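Local coordinates for protein histone-lysine N-methyltransferase, H3 lysine-9 specific SUVH6 (Arabidopsis thaliana, PDB 6A5K) that methylates histone H3 at its K9 site using S-adenosylmethionine as methyl donor, and probably links this mark to DNA methylation through its SRA domain, at residues Glu381-Ala392 and Ser437-Asn448. The protein carries 1 engineered substitution. Sequence-based numbering, arbitrary orientation.
Sequences EYVGELLEDSEA and SGFTIDAASKGN
The carboxamide of Asn-448 lies across Val-383 at about a right angle and bonds to the backbone on both sides of Tyr-382. Its ND2 donates to Glu-381 O at 2.9 Å, the acceptor lying nearly in the amide plane, while OD1 receives Val-383 N at 3.0 Å from well above the carbonyl plane. With chi1 at 74°, CG sits between the backbone N and the carbonyl carbon, which turns the amide toward that segment. An alanine here would remove both bonds and is likely to leave Val-383 N and Glu-381 O without these mates and Val-383 CB less covered. Next along, Ile-441 CG2 meets the edge of the Tyr-382 ring in its plane, 3.6 Å from CD1, and Ala-443 CB lies near the phenol end. Ile-441 CG1 runs side by side with Leu-386, reaching its CD1. Four backbone bonds pair strands 385-388 and 439-442 antiparallel; Asp-442 N to Glu-385 O is almost straight at 179°. Glu-385 reaches out, extended beyond CG, to a salt bridge from OE2 to Lys-446 NZ at 3.2 Å, its hydrogen bond weak. At the far end Thr-440 OG1 donates to Asp-389 OD1, a bond modelled as very short, 2.5 Å, so its exact length is doubtful; the two side chains cross at about a right angle at the start of helix 389-394. In this SET-domain sheet of three antiparallel strands, 385-388 is an outer strand, 436-442 the middle one and 402-406 lies beyond. Strand 477-482 packs on Tyr-382, whose side chain comes within about 5 Å of bound S-adenosylmethionine, and Asn-398 binds Asp-442 OD2.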
loop_
_atom_site.group_PDB
_atom_site.type_symbol
_atom_site.label_atom_id
_atom_site.label_comp_id
_atom_site.label_asym_id
_atom_site.label_seq_id
_atom_site.Cartn_x
_atom_site.Cartn_y
_atom_site.Cartn_z
ATOM N N GLU A 381 -0.420 -15.265 -1.128
ATOM C CA GLU A 381 -1.027 -16.162 -0.149
ATOM C C GLU A 381 0.016 -16.607 0.867
ATOM O O GLU A 381 1.207 -16.605 0.569
ATOM C CB GLU A 381 -1.634 -17.386 -0.854
ATOM C CG GLU A 381 -2.387 -18.351 0.058
ATOM C CD GLU A 381 -3.217 -19.370 -0.712
ATOM O OE1 GLU A 381 -3.160 -19.372 -1.959
ATOM O OE2 GLU A 381 -3.927 -20.170 -0.070
ATOM N N TYR A 382 -0.422 -16.980 2.068
ATOM C CA TYR A 382 0.452 -17.727 2.965
ATOM C C TYR A 382 0.301 -19.206 2.642
ATOM O O TYR A 382 -0.678 -19.838 3.035
ATOM C CB TYR A 382 0.129 -17.459 4.440
ATOM C CG TYR A 382 1.245 -17.902 5.363
ATOM C CD1 TYR A 382 1.346 -19.225 5.784
ATOM C CD2 TYR A 382 2.201 -16.999 5.805
ATOM C CE1 TYR A 382 2.376 -19.635 6.617
ATOM C CE2 TYR A 382 3.232 -17.400 6.637
ATOM C CZ TYR A 382 3.312 -18.720 7.040
ATOM O OH TYR A 382 4.337 -19.117 7.867
ATOM N N VAL A 383 1.262 -19.751 1.906
ATOM C CA VAL A 383 1.170 -21.140 1.467
ATOM C C VAL A 383 2.078 -22.040 2.298
ATOM O O VAL A 383 3.217 -21.678 2.599
ATOM C CB VAL A 383 1.524 -21.273 -0.032
ATOM C CG1 VAL A 383 1.613 -22.740 -0.447
ATOM C CG2 VAL A 383 0.497 -20.542 -0.884
ATOM N N GLY A 384 1.558 -23.210 2.666
ATOM C CA GLY A 384 2.308 -24.204 3.409
ATOM C C GLY A 384 1.457 -25.452 3.570
ATOM O O GLY A 384 0.511 -25.657 2.810
ATOM N N GLU A 385 1.776 -26.280 4.559
ATOM C CA GLU A 385 0.973 -27.470 4.836
ATOM C C GLU A 385 -0.118 -27.137 5.847
ATOM O O GLU A 385 0.181 -26.612 6.919
ATOM C CB GLU A 385 1.831 -28.618 5.377
ATOM C CG GLU A 385 3.222 -28.747 4.783
ATOM C CD GLU A 385 4.016 -29.887 5.420
ATOM O OE1 GLU A 385 3.435 -30.973 5.644
ATOM O OE2 GLU A 385 5.217 -29.694 5.708
ATOM N N LEU A 386 -1.370 -27.437 5.507
ATOM C CA LEU A 386 -2.483 -27.305 6.450
ATOM C C LEU A 386 -2.402 -28.387 7.519
ATOM O O LEU A 386 -2.353 -29.572 7.199
ATOM C CB LEU A 386 -3.838 -27.407 5.738
ATOM C CG LEU A 386 -4.557 -26.160 5.220
ATOM C CD1 LEU A 386 -4.551 -25.056 6.267
ATOM C CD2 LEU A 386 -3.973 -25.679 3.897
ATOM N N LEU A 387 -2.416 -27.981 8.783
ATOM C CA LEU A 387 -2.331 -28.925 9.900
ATOM C C LEU A 387 -3.339 -28.582 10.988
ATOM O O LEU A 387 -3.623 -27.413 11.216
ATOM C CB LEU A 387 -0.924 -28.920 10.510
ATOM C CG LEU A 387 0.293 -29.330 9.678
ATOM C CD1 LEU A 387 1.560 -29.165 10.501
ATOM C CD2 LEU A 387 0.155 -30.768 9.170
ATOM N N GLU A 388 -3.871 -29.596 11.664
ATOM C CA GLU A 388 -4.530 -29.368 12.948
ATOM C C GLU A 388 -3.544 -28.656 13.864
ATOM O O GLU A 388 -2.347 -28.951 13.820
ATOM C CB GLU A 388 -4.979 -30.685 13.596
ATOM C CG GLU A 388 -5.872 -31.550 12.733
ATOM C CD GLU A 388 -6.209 -32.874 13.398
ATOM O OE1 GLU A 388 -7.411 -33.191 13.513
ATOM O OE2 GLU A 388 -5.273 -33.595 13.806
ATOM N N ASP A 389 -4.039 -27.734 14.688
ATOM C CA ASP A 389 -3.179 -26.997 15.620
ATOM C C ASP A 389 -2.289 -27.926 16.442
ATOM O O ASP A 389 -1.099 -27.668 16.595
ATOM C CB ASP A 389 -4.008 -26.122 16.567
ATOM C CG ASP A 389 -4.590 -24.895 15.881
ATOM O OD1 ASP A 389 -4.146 -24.551 14.761
ATOM O OD2 ASP A 389 -5.487 -24.259 16.476
ATOM N N SER A 390 -2.863 -29.013 16.956
ATOM C CA SER A 390 -2.115 -29.949 17.799
ATOM C C SER A 390 -0.968 -30.613 17.039
ATOM O O SER A 390 0.109 -30.846 17.593
ATOM C CB SER A 390 -3.050 -31.018 18.372
ATOM O OG SER A 390 -3.550 -31.855 17.344
ATOM N N GLU A 391 -1.196 -30.906 15.765
ATOM C CA GLU A 391 -0.153 -31.479 14.929
ATOM C C GLU A 391 0.976 -30.480 14.654
ATOM O O GLU A 391 2.152 -30.840 14.710
ATOM C CB GLU A 391 -0.739 -31.977 13.611
ATOM C CG GLU A 391 0.264 -32.724 12.743
ATOM C CD GLU A 391 0.863 -33.929 13.455
ATOM O OE1 GLU A 391 0.127 -34.609 14.204
ATOM O OE2 GLU A 391 2.069 -34.194 13.268
ATOM N N ALA A 392 0.624 -29.230 14.347
ATOM C CA ALA A 392 1.643 -28.202 14.119
ATOM C C ALA A 392 2.460 -27.988 15.382
ATOM O O ALA A 392 3.679 -27.807 15.321
ATOM C CB ALA A 392 1.002 -26.883 13.665
ATOM N N SER A 437 -10.643 -20.926 14.308
ATOM C CA SER A 437 -10.305 -22.127 13.548
ATOM C C SER A 437 -9.372 -23.030 14.352
ATOM O O SER A 437 -8.592 -22.557 15.174
ATOM C CB SER A 437 -9.656 -21.750 12.210
ATOM O OG SER A 437 -8.940 -22.843 11.652
ATOM N N GLY A 438 -9.448 -24.333 14.112
ATOM C CA GLY A 438 -8.549 -25.257 14.775
ATOM C C GLY A 438 -7.370 -25.625 13.896
ATOM O O GLY A 438 -6.715 -26.649 14.120
ATOM N N PHE A 439 -7.088 -24.798 12.894
ATOM C CA PHE A 439 -6.038 -25.136 11.935
ATOM C C PHE A 439 -4.955 -24.075 11.774
ATOM O O PHE A 439 -5.175 -22.893 12.023
ATOM C CB PHE A 439 -6.659 -25.447 10.574
ATOM C CG PHE A 439 -7.517 -26.686 10.583
ATOM C CD1 PHE A 439 -8.828 -26.630 11.028
ATOM C CD2 PHE A 439 -7.001 -27.906 10.179
ATOM C CE1 PHE A 439 -9.618 -27.764 11.051
ATOM C CE2 PHE A 439 -7.786 -29.045 10.199
ATOM C CZ PHE A 439 -9.092 -28.975 10.639
ATOM N N THR A 440 -3.788 -24.535 11.333
ATOM C CA THR A 440 -2.586 -23.716 11.209
ATOM C C THR A 440 -1.882 -24.067 9.903
ATOM O O THR A 440 -1.927 -25.218 9.460
ATOM C CB THR A 440 -1.634 -23.945 12.415
ATOM O OG1 THR A 440 -2.239 -23.428 13.606
ATOM C CG2 THR A 440 -0.262 -23.277 12.210
ATOM N N ILE A 441 -1.256 -23.081 9.274
ATOM C CA ILE A 441 -0.451 -23.335 8.089
ATOM C C ILE A 441 1.023 -23.383 8.478
ATOM O O ILE A 441 1.559 -22.420 9.031
ATOM C CB ILE A 441 -0.663 -22.258 7.001
ATOM C CG1 ILE A 441 -2.145 -22.123 6.650
ATOM C CG2 ILE A 441 0.128 -22.606 5.759
ATOM C CD1 ILE A 441 -2.496 -20.789 6.028
ATOM N N ASP A 442 1.661 -24.518 8.206
ATOM C CA ASP A 442 3.067 -24.732 8.517
ATOM C C ASP A 442 3.888 -24.540 7.250
ATOM O O ASP A 442 3.836 -25.368 6.343
ATOM C CB ASP A 442 3.275 -26.137 9.097
ATOM C CG ASP A 442 4.729 -26.426 9.479
ATOM O OD1 ASP A 442 5.629 -25.626 9.157
ATOM O OD2 ASP A 442 4.973 -27.477 10.110
ATOM N N ALA A 443 4.654 -23.453 7.194
ATOM C CA ALA A 443 5.471 -23.161 6.019
ATOM C C ALA A 443 6.969 -23.364 6.271
ATOM O O ALA A 443 7.799 -22.839 5.526
ATOM C CB ALA A 443 5.208 -21.727 5.543
ATOM N N ALA A 444 7.315 -24.118 7.311
ATOM C CA ALA A 444 8.720 -24.275 7.695
ATOM C C ALA A 444 9.498 -25.112 6.695
ATOM O O ALA A 444 10.595 -24.734 6.283
ATOM C CB ALA A 444 8.835 -24.892 9.076
ATOM N N SER A 445 8.929 -26.250 6.316
ATOM C CA SER A 445 9.585 -27.174 5.395
ATOM C C SER A 445 9.189 -26.882 3.956
ATOM O O SER A 445 10.034 -26.857 3.054
ATOM C CB SER A 445 9.232 -28.623 5.736
ATOM O OG SER A 445 9.803 -29.016 6.971
ATOM N N LYS A 446 7.891 -26.674 3.756
ATOM C CA LYS A 446 7.327 -26.406 2.441
ATOM C C LYS A 446 6.459 -25.155 2.507
ATOM O O LYS A 446 5.509 -25.105 3.283
ATOM C CB LYS A 446 6.501 -27.602 1.959
ATOM C CG LYS A 446 7.238 -28.929 2.035
ATOM C CD LYS A 446 6.384 -30.079 1.528
ATOM C CE LYS A 446 6.879 -31.415 2.056
ATOM N NZ LYS A 446 6.824 -31.479 3.546
ATOM N N GLY A 447 6.785 -24.148 1.703
ATOM C CA GLY A 447 6.009 -22.919 1.696
ATOM C C GLY A 447 6.382 -22.005 0.550
ATOM O O GLY A 447 7.293 -22.314 -0.228
ATOM N N ASN A 448 5.669 -20.886 0.433
ATOM C CA ASN A 448 5.987 -19.887 -0.581
ATOM C C ASN A 448 6.599 -18.638 0.052
ATOM O O ASN A 448 7.002 -18.658 1.216
ATOM C CB ASN A 448 4.743 -19.517 -1.398
ATOM C CG ASN A 448 3.760 -18.649 -0.629
ATOM O OD1 ASN A 448 3.749 -18.629 0.605
ATOM N ND2 ASN A 448 2.924 -17.924 -1.363
HETATM O O HOH W 1 5.914 -27.072 5.949
HETATM O O HOH W 2 4.956 -29.809 9.015
#